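Local coordinates for protein glutamyl endopeptidase (Staphylococcus epidermidis, PDB 6PYM) that is a secreted serine protease that probably cleaves peptide bonds on the carbonyl side of glutamic acid, and also after aspartic acid, at residues Leu47-Lys50 against His51-Asn54; Phe201-Gln204 against Phe205-Asn209; Leu162-Val165 against Gly166-Gly170. The protein carries 1 engineered substitution. All coordinates share one frame; numbering follows the deposited sequence.

Contact 1: Leu47-Lys50 against His51-Asn54; sequences LTNK and HVVN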
ATOM      1  N   LEU A  47      -3.153  -2.803   4.455  1.00  7.49           N
ATOM      2  CA  LEU A  47      -3.435  -1.374   4.488  1.00  7.85           C
ATOM      3  C   LEU A  47      -3.634  -0.866   3.068  1.00  7.25           C
ATOM      4  O   LEU A  47      -2.951  -1.298   2.131  1.00  7.45           O
ATOM      5  CB  LEU A  47      -2.296  -0.582   5.126  1.00  8.53           C
ATOM      6  CG  LEU A  47      -1.904  -1.054   6.527  1.00  8.62           C
ATOM      7  CD1 LEU A  47      -0.783  -0.187   7.080  1.00  9.90           C
ATOM      8  CD2 LEU A  47      -3.103  -1.107   7.465  1.00 10.19           C
ATOM      9  N   THR A  48      -4.564   0.072   2.927  1.00  7.38           N
ATOM     10  CA  THR A  48      -4.812   0.791   1.688  1.00  7.85           C
ATOM     11  C   THR A  48      -5.485   2.117   2.058  1.00  7.20           C
ATOM     12  O   THR A  48      -5.443   2.540   3.220  1.00  8.12           O
ATOM     13  CB  THR A  48      -5.601  -0.095   0.709  1.00  7.63           C
ATOM     14  OG1 THR A  48      -5.731   0.572  -0.548  1.00  7.93           O
ATOM     15  CG2 THR A  48      -6.983  -0.420   1.255  1.00 10.06           C
ATOM     16  N   ASN A  49      -6.089   2.781   1.071  1.00  7.41           N
ATOM     17  CA  ASN A  49      -6.765   4.049   1.319  1.00  7.11           C
ATOM     18  C   ASN A  49      -8.256   3.849   1.584  1.00  7.26           C
ATOM     19  O   ASN A  49      -8.881   2.919   1.067  1.00  8.48           O
ATOM     20  CB  ASN A  49      -6.677   4.988   0.113  1.00  7.85           C
ATOM     21  CG  ASN A  49      -5.266   5.389  -0.268  1.00  7.29           C
ATOM     22  OD1 ASN A  49      -5.024   5.684  -1.436  1.00  8.55           O
ATOM     23  ND2 ASN A  49      -4.350   5.451   0.695  1.00  8.15           N
ATOM     24  N   LYS A  50      -8.836   4.789   2.341  1.00  8.19           N
ATOM     25  CA  LYS A  50     -10.294   4.884   2.419  1.00  8.47           C
ATOM     26  C   LYS A  50     -10.911   5.025   1.041  1.00  8.06           C
ATOM     27  O   LYS A  50     -11.918   4.377   0.734  1.00  9.28           O
ATOM     28  CB  LYS A  50     -10.721   6.071   3.283  1.00  8.94           C
ATOM     29  CG  LYS A  50     -10.414   5.897   4.754  1.00  9.21           C
ATOM     30  CD  LYS A  50     -10.750   7.148   5.535  1.00  9.90           C
ATOM     31  CE  LYS A  50     -10.517   6.937   7.016  1.00  9.09           C
ATOM     32  NZ  LYS A  50     -10.655   8.190   7.802  1.00 11.46           N
ATOM     33  N   HIS A  51     -10.342   5.883   0.197  1.00  8.37           N
ATOM     34  CA  HIS A  51     -11.010   6.139  -1.074  1.00  9.84           C
ATOM     35  C   HIS A  51     -10.963   4.926  -1.992  1.00  9.21           C
ATOM     36  O   HIS A  51     -11.790   4.816  -2.905  1.00 11.75           O
ATOM     37  CB  HIS A  51     -10.518   7.432  -1.741  1.00  9.25           C
ATOM     38  CG  HIS A  51      -9.255   7.294  -2.538  1.00  8.66           C
ATOM     39  ND1 HIS A  51      -8.013   7.622  -2.035  1.00  9.28           N
ATOM     40  CD2 HIS A  51      -9.057   6.933  -3.830  1.00 10.17           C
ATOM     41  CE1 HIS A  51      -7.103   7.448  -2.977  1.00  8.90           C
ATOM     42  NE2 HIS A  51      -7.708   7.026  -4.074  1.00 10.41           N
ATOM     43  N   VAL A  52     -10.023   4.008  -1.763  1.00  9.36           N
ATOM     44  CA  VAL A  52     -10.008   2.745  -2.494  1.00 10.19           C
ATOM     45  C   VAL A  52     -11.122   1.829  -2.000  1.00 10.10           C
ATOM     46  O   VAL A  52     -11.967   1.380  -2.786  1.00 11.84           O
ATOM     47  CB  VAL A  52      -8.627   2.075  -2.394  1.00  8.83           C
ATOM     48  CG1 VAL A  52      -8.669   0.650  -2.950  1.00 12.01           C
ATOM     49  CG2 VAL A  52      -7.585   2.888  -3.148  1.00 10.62           C
ATOM     50  N   VAL A  53     -11.158   1.553  -0.694  1.00 10.04           N
ATOM     51  CA  VAL A  53     -12.186   0.649  -0.181  1.00 11.28           C
ATOM     52  C   VAL A  53     -13.587   1.231  -0.340  1.00 11.66           C
ATOM     53  O   VAL A  53     -14.554   0.474  -0.476  1.00 13.35           O
ATOM     54  CB  VAL A  53     -11.914   0.189   1.264  1.00 12.51           C
ATOM     55  CG1 VAL A  53     -10.620  -0.604   1.345  1.00 14.93           C
ATOM     56  CG2 VAL A  53     -11.896   1.361   2.216  1.00 13.25           C
ATOM     57  N   ASN A  54     -13.724   2.567  -0.312  1.00 11.72           N
ATOM     58  CA  ASN A  54     -15.024   3.204  -0.537  1.00 13.56           C
ATOM     59  C   ASN A  54     -15.610   2.827  -1.893  1.00 13.83           C
ATOM     60  O   ASN A  54     -16.835   2.888  -2.078  1.00 15.22           O
ATOM     61  CB  ASN A  54     -14.916   4.737  -0.451  1.00 15.31           C
ATOM     62  CG  ASN A  54     -14.673   5.263   0.973  1.00 13.71           C
ATOM     63  OD1 ASN A  54     -14.854   4.551   1.962  1.00 16.20           O
ATOM     64  ND2 ASN A  54     -14.261   6.532   1.069  1.00 15.64           N
TER
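Where strand 45-48 ends, the chain winds straight into a short helical turn, in which the carbonyl O of Asn-49 receives the N-H of Val-53 almost in line (O to N 3.2 Å, 173° at the hydrogen) and, weakly, that of Val-52. Lys-50 O takes Asn-54 N at 2.8 Å as the next bond of the turn. Asn-49 occupies the N-cap position, but its side chain makes no capping bond. Instead its amide runs alongside the imidazole of His-51, pointing the same way with the planes 28° apart, and OD1 of Asn-49 comes obliquely to within 3.1 Å of CE1 of His-51; ND2 is held by the carbonyl of His-184. A first torsion of 83° swings the His-51 ring between its own backbone N and carbonyl carbon, bringing one face of it under CG2 of Val-52, 4.2 Å above the plane toward the rim. On the barrel side, Thr-48 splits its branches: OG1, bonded to Ser-37 O, meets CB of Val-52 at 3.7 Å, and CG2 packs on CG1 of Val-53 at 3.6 Å. Lys-50 stretches away from the turn to the carbonyls of Tyr-88 and Gly-90. His-51 ND1 is hydrogen-bonded to Asp-93 OD2, consistent with the predicted charge relay, and a helical turn just after a barrel strand is where chymotrypsin-like serine proteases carry their catalytic histidine.

Contact 2: Phe201-Gln204 against Phe205-Asn209; sequences FVQQ and FLRNN
The guanidinium of Arg-207 and the side-chain amide of Gln-203 are joined through one water, which lies in the guanidinium plane at its edge, accepts from NH1 of Arg-207 at 3.0 Å and donates to OE1 of Gln-203 at 2.8 Å. Arg-207 runs extended from CG to NE, and its NH1 also passes CB of Gln-203 obliquely at 4.1 Å. On the Gln-203 amide, NE2 serves the carbonyls of Ile-198 and Ser-119. The Phe-205 ring has the carbonyl O of Val-202 near its plane at the edge. CG of Phe-205 lies anti to the backbone N (chi1 166°), which carries the ring to Tyr-88 for an edge-to-face stack and onto Ile-86 and Ile-96 of the barrel. Next along the buried side, Leu-206 CG lies 3.3 Å from Val-202 O and 4.4 Å from Val-202 CG1. Four backbone bonds, from Phe-205 N to Phe-201 O through Asn-208 N to Gln-204 O, tie the turns together. Farther along, the Asn-209 amide turns back, ND2 reaching Phe-205 O at 2.9 Å in an almost straight bond (173° at the hydrogen) with the acceptor in the amide plane. An amphipathic C-terminal helix laid against a beta-barrel, as here, is a standard feature of chymotrypsin-like proteases.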
ATOM      1  N   PHE A 201      -0.028   7.843  16.588  1.00 14.02           N
ATOM      2  CA  PHE A 201      -1.461   7.576  16.647  1.00 14.56           C
ATOM      3  C   PHE A 201      -1.877   6.520  15.630  1.00 12.26           C
ATOM      4  O   PHE A 201      -2.731   5.673  15.915  1.00 12.50           O
ATOM      5  CB  PHE A 201      -2.243   8.871  16.445  1.00 17.50           C
ATOM      6  CG  PHE A 201      -1.984   9.896  17.509  1.00 23.10           C
ATOM      7  CD1 PHE A 201      -2.567   9.772  18.759  1.00 24.60           C
ATOM      8  CD2 PHE A 201      -1.144  10.972  17.272  1.00 25.22           C
ATOM      9  CE1 PHE A 201      -2.328  10.712  19.749  1.00 26.26           C
ATOM     10  CE2 PHE A 201      -0.901  11.915  18.258  1.00 27.13           C
ATOM     11  CZ  PHE A 201      -1.494  11.782  19.497  1.00 27.48           C
ATOM     12  N   VAL A 202      -1.283   6.548  14.437  1.00 11.44           N
ATOM     13  CA  VAL A 202      -1.579   5.502  13.468  1.00 10.22           C
ATOM     14  C   VAL A 202      -1.069   4.160  13.971  1.00  9.65           C
ATOM     15  O   VAL A 202      -1.732   3.130  13.817  1.00 10.47           O
ATOM     16  CB  VAL A 202      -1.018   5.872  12.084  1.00 10.22           C
ATOM     17  CG1 VAL A 202      -1.239   4.723  11.109  1.00 11.76           C
ATOM     18  CG2 VAL A 202      -1.680   7.158  11.575  1.00 12.65           C
ATOM     19  N   GLN A 203       0.110   4.155  14.590  1.00 10.09           N
ATOM     20  CA  GLN A 203       0.659   2.912  15.123  1.00 11.20           C
ATOM     21  C   GLN A 203      -0.247   2.310  16.189  1.00 10.47           C
ATOM     22  O   GLN A 203      -0.383   1.085  16.270  1.00 11.45           O
ATOM     23  CB  GLN A 203       2.070   3.150  15.651  1.00 11.50           C
ATOM     24  CG  GLN A 203       3.055   3.432  14.533  1.00 11.09           C
ATOM     25  CD  GLN A 203       4.395   3.912  15.030  1.00 13.12           C
ATOM     26  OE1 GLN A 203       4.943   3.362  15.990  1.00 15.24           O
ATOM     27  NE2 GLN A 203       4.932   4.949  14.403  1.00 13.66           N
ATOM     28  N   GLN A 204      -0.878   3.155  17.014  1.00 11.45           N
ATOM     29  CA  GLN A 204      -1.826   2.646  18.002  1.00 12.08           C
ATOM     30  C   GLN A 204      -3.023   1.993  17.326  1.00 11.85           C
ATOM     31  O   GLN A 204      -3.452   0.907  17.723  1.00 11.77           O
ATOM     32  CB  GLN A 204      -2.281   3.780  18.917  1.00 14.12           C
ATOM     33  CG  GLN A 204      -1.177   4.311  19.805  1.00 16.32           C
ATOM     34  CD  GLN A 204      -1.606   5.513  20.619  1.00 18.73           C
ATOM     35  OE1 GLN A 204      -2.647   6.114  20.363  1.00 21.88           O
ATOM     36  NE2 GLN A 204      -0.805   5.861  21.620  1.00 24.58           N
ATOM     37  N   PHE A 205      -3.562   2.642  16.295  1.00 10.99           N
ATOM     38  CA  PHE A 205      -4.650   2.060  15.516  1.00 11.61           C
ATOM     39  C   PHE A 205      -4.257   0.703  14.943  1.00 11.10           C
ATOM     40  O   PHE A 205      -5.050  -0.244  14.968  1.00 11.06           O
ATOM     41  CB  PHE A 205      -5.036   3.055  14.413  1.00 11.43           C
ATOM     42  CG  PHE A 205      -5.903   2.491  13.308  1.00 12.81           C
ATOM     43  CD1 PHE A 205      -7.238   2.191  13.526  1.00 13.50           C
ATOM     44  CD2 PHE A 205      -5.390   2.333  12.026  1.00 12.33           C
ATOM     45  CE1 PHE A 205      -8.032   1.708  12.500  1.00 14.14           C
ATOM     46  CE2 PHE A 205      -6.181   1.856  11.003  1.00 14.64           C
ATOM     47  CZ  PHE A 205      -7.500   1.539  11.241  1.00 13.46           C
ATOM     48  N   LEU A 206      -3.029   0.583  14.437  1.00  9.77           N
ATOM     49  CA  LEU A 206      -2.581  -0.699  13.897  1.00  9.62           C
ATOM     50  C   LEU A 206      -2.523  -1.766  14.983  1.00  9.61           C
ATOM     51  O   LEU A 206      -3.032  -2.877  14.802  1.00 10.17           O
ATOM     52  CB  LEU A 206      -1.221  -0.542  13.224  1.00 10.80           C
ATOM     53  CG  LEU A 206      -1.179   0.373  12.003  1.00 10.62           C
ATOM     54  CD1 LEU A 206       0.248   0.431  11.472  1.00 12.36           C
ATOM     55  CD2 LEU A 206      -2.166  -0.081  10.920  1.00 12.28           C
ATOM     56  N   ARG A 207      -1.891  -1.450  16.120  1.00  9.86           N
ATOM     57  CA  ARG A 207      -1.762  -2.437  17.194  1.00  9.99           C
ATOM     58  C   ARG A 207      -3.119  -2.900  17.699  1.00 11.52           C
ATOM     59  O   ARG A 207      -3.285  -4.072  18.060  1.00 12.38           O
ATOM     60  CB  ARG A 207      -0.959  -1.862  18.359  1.00 11.18           C
ATOM     61  CG  ARG A 207       0.516  -1.764  18.097  1.00 11.52           C
ATOM     62  CD  ARG A 207       1.278  -1.362  19.345  1.00 14.08           C
ATOM     63  NE  ARG A 207       2.707  -1.358  19.061  1.00 13.57           N
ATOM     64  CZ  ARG A 207       3.448  -0.268  18.882  1.00 14.22           C
ATOM     65  NH1 ARG A 207       2.905   0.928  18.997  1.00 16.14           N
ATOM     66  NH2 ARG A 207       4.739  -0.384  18.607  1.00 15.75           N
ATOM     67  N   ASN A 208      -4.095  -1.996  17.749  1.00 10.37           N
ATOM     68  CA  ASN A 208      -5.394  -2.324  18.316  1.00 11.76           C
ATOM     69  C   ASN A 208      -6.295  -3.093  17.369  1.00 12.17           C
ATOM     70  O   ASN A 208      -7.350  -3.575  17.798  1.00 14.86           O
ATOM     71  CB  ASN A 208      -6.062  -1.061  18.839  1.00 13.84           C
ATOM     72  CG  ASN A 208      -5.364  -0.538  20.069  1.00 14.14           C
ATOM     73  OD1 ASN A 208      -4.961  -1.318  20.928  1.00 17.11           O
ATOM     74  ND2 ASN A 208      -5.178   0.767  20.143  1.00 17.17           N
ATOM     75  N   ASN A 209      -5.905  -3.241  16.107  1.00 10.88           N
ATOM     76  CA  ASN A 209      -6.683  -3.997  15.141  1.00 10.79           C
ATOM     77  C   ASN A 209      -5.927  -5.148  14.511  1.00 11.34           C
ATOM     78  O   ASN A 209      -6.564  -6.040  13.940  1.00 13.25           O
ATOM     79  CB  ASN A 209      -7.181  -3.079  14.020  1.00 13.08           C
ATOM     80  CG  ASN A 209      -8.254  -2.155  14.489  1.00 14.69           C
ATOM     81  OD1 ASN A 209      -9.423  -2.536  14.524  1.00 17.32           O
ATOM     82  ND2 ASN A 209      -7.878  -0.949  14.882  1.00 15.19           N
TER
HETATM   83  O   HOH W   1       4.461   3.499  18.759  1.00 29.61           O

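Contact 3: Leu162-Val165 against Gly166-Gly170; sequences LSTV and GGNAG. Engineered in segment 166-170: Ala-169 (natural residue Ser).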
ATOM      1  N   LEU A 162       8.697  12.094  -5.753  1.00  9.17           N
ATOM      2  CA  LEU A 162       8.680  11.017  -6.729  1.00  8.87           C
ATOM      3  C   LEU A 162       7.311  10.936  -7.403  1.00  8.22           C
ATOM      4  O   LEU A 162       6.294  11.359  -6.846  1.00  9.92           O
ATOM      5  CB  LEU A 162       9.036   9.690  -6.057  1.00  9.39           C
ATOM      6  CG  LEU A 162       8.190   9.260  -4.855  1.00  8.27           C
ATOM      7  CD1 LEU A 162       6.953   8.461  -5.278  1.00 10.52           C
ATOM      8  CD2 LEU A 162       9.032   8.477  -3.843  1.00 12.46           C
ATOM      9  N   SER A 163       7.294  10.386  -8.616  1.00  8.14           N
ATOM     10  CA  SER A 163       6.080  10.315  -9.424  1.00  8.23           C
ATOM     11  C   SER A 163       5.219   9.094  -9.098  1.00  7.85           C
ATOM     12  O   SER A 163       5.721   8.010  -8.783  1.00  8.42           O
ATOM     13  CB  SER A 163       6.443  10.266 -10.904  1.00  9.21           C
ATOM     14  OG  SER A 163       6.981  11.492 -11.366  1.00  9.39           O
ATOM     15  N   THR A 164       3.900   9.284  -9.206  1.00  7.89           N
ATOM     16  CA  THR A 164       2.913   8.219  -9.069  1.00  8.34           C
ATOM     17  C   THR A 164       1.782   8.501 -10.049  1.00  8.06           C
ATOM     18  O   THR A 164       1.633   9.623 -10.537  1.00  8.50           O
ATOM     19  CB  THR A 164       2.326   8.160  -7.650  1.00  7.89           C
ATOM     20  OG1 THR A 164       1.611   9.369  -7.387  1.00  8.74           O
ATOM     21  CG2 THR A 164       3.411   7.987  -6.593  1.00  9.76           C
ATOM     22  N   VAL A 165       0.973   7.477 -10.326  1.00  8.35           N
ATOM     23  CA  VAL A 165      -0.147   7.584 -11.256  1.00  9.63           C
ATOM     24  C   VAL A 165      -1.340   6.864 -10.654  1.00  9.01           C
ATOM     25  O   VAL A 165      -1.182   5.850  -9.970  1.00  9.90           O
ATOM     26  CB  VAL A 165       0.215   6.979 -12.642  1.00 10.87           C
ATOM     27  CG1 VAL A 165      -0.996   6.943 -13.588  1.00 12.94           C
ATOM     28  CG2 VAL A 165       1.345   7.761 -13.287  1.00 12.09           C
ATOM     29  N   GLY A 166      -2.541   7.378 -10.935  1.00  9.45           N
ATOM     30  CA  GLY A 166      -3.785   6.731 -10.558  1.00  9.78           C
ATOM     31  C   GLY A 166      -3.707   5.224 -10.666  1.00  9.36           C
ATOM     32  O   GLY A 166      -3.327   4.680 -11.704  1.00  9.62           O
ATOM     33  N   GLY A 167      -4.057   4.544  -9.573  1.00  9.36           N
ATOM     34  CA  GLY A 167      -3.784   3.135  -9.360  1.00  9.55           C
ATOM     35  C   GLY A 167      -2.779   2.907  -8.249  1.00  7.35           C
ATOM     36  O   GLY A 167      -2.855   1.893  -7.540  1.00  8.08           O
ATOM     37  N   ASN A 168      -1.869   3.861  -8.056  1.00  7.38           N
ATOM     38  CA  ASN A 168      -0.929   3.807  -6.947  1.00  7.28           C
ATOM     39  C   ASN A 168      -1.599   3.992  -5.592  1.00  7.40           C
ATOM     40  O   ASN A 168      -0.966   3.666  -4.589  1.00  7.74           O
ATOM     41  CB  ASN A 168       0.157   4.881  -7.091  1.00  7.64           C
ATOM     42  CG  ASN A 168       1.412   4.393  -7.809  1.00  7.10           C
ATOM     43  OD1 ASN A 168       1.798   4.961  -8.832  1.00  8.42           O
ATOM     44  ND2 ASN A 168       2.083   3.382  -7.254  1.00  8.21           N
ATOM     45  N   ALA A 169      -2.814   4.549  -5.519  1.00  7.44           N
ATOM     46  CA  ALA A 169      -3.521   4.730  -4.248  1.00  7.35           C
ATOM     47  C   ALA A 169      -3.385   3.500  -3.365  1.00  7.37           C
ATOM     48  O   ALA A 169      -3.732   2.389  -3.779  1.00  8.39           O
ATOM     49  CB  ALA A 169      -5.003   4.990  -4.530  1.00  9.12           C
ATOM     50  N   GLY A 170      -2.881   3.697  -2.145  1.00  7.26           N
ATOM     51  CA  GLY A 170      -2.688   2.617  -1.198  1.00  8.02           C
ATOM     52  C   GLY A 170      -1.297   2.018  -1.187  1.00  6.90           C
ATOM     53  O   GLY A 170      -1.021   1.146  -0.352  1.00  8.10           O
TER
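A type II beta turn from Val-165 to Asn-168 is part of the loop that carries the predicted nucleophile position, occupied here by the engineered Ala-169 in place of serine. Val-165 and Asn-168 grip each other twice across it. The turn bond runs from Asn-168 N to Val-165 O at 2.8 Å, in the carbonyl plane. In return, the Asn-168 side chain reaches back alongside the incoming chain, and its OD1 accepts Val-165 N at 3.0 Å; the approach is in the amide carbonyl plane on a lone pair, and the bond is nearly straight (170°). This reach also sets OD1 of Asn-168 3.5 Å from CB of Thr-164, whose side chain it crosses at a slant. Gly-166 and Gly-167 fill the central positions. At a phi of 112° Gly-167 has backbone angles that would jam a side chain against the preceding carbonyl, which calls for glycine there. Beyond the turn, Gly-167 O is held by Ser-37 OG and Asn-168 O by Ser-171 OG, while the backbone of Thr-164 pairs with that of the N-terminal Val-1. With both ends of the turn bonded and the carbonyls of Gly-167 and Asn-168 held, the peptides before position 169 are probably restrained. In chymotrypsin-like relatives the N-H groups equivalent to those of Gly-167 and Ala-169 form the oxyanion hole, so these bonds probably help to hold them in place.

In the fold
Along the chain the order is contact 1, contact 3, contact 2. Contact 1 leaves strand 45-48 of the six-stranded barrel, whereas contact 3 lies in the loop between strands 157-160 and 172-174 of the other sheet. Their centres are about 13 Å apart, and they meet at the cleft, where CB of Ala-169 comes 3.4 Å from NE2 of His-51; the predicted catalytic positions are thus assembled from both halves of the fold. Contact 2, on helix 200-209, is about 17 Å from contact 1 between centres and touches it through CD2 of Leu-47 and CD2 of Leu-206 (3.7 Å). From contact 3 its centre is about 24 Å away, without touching, across the chain's centre.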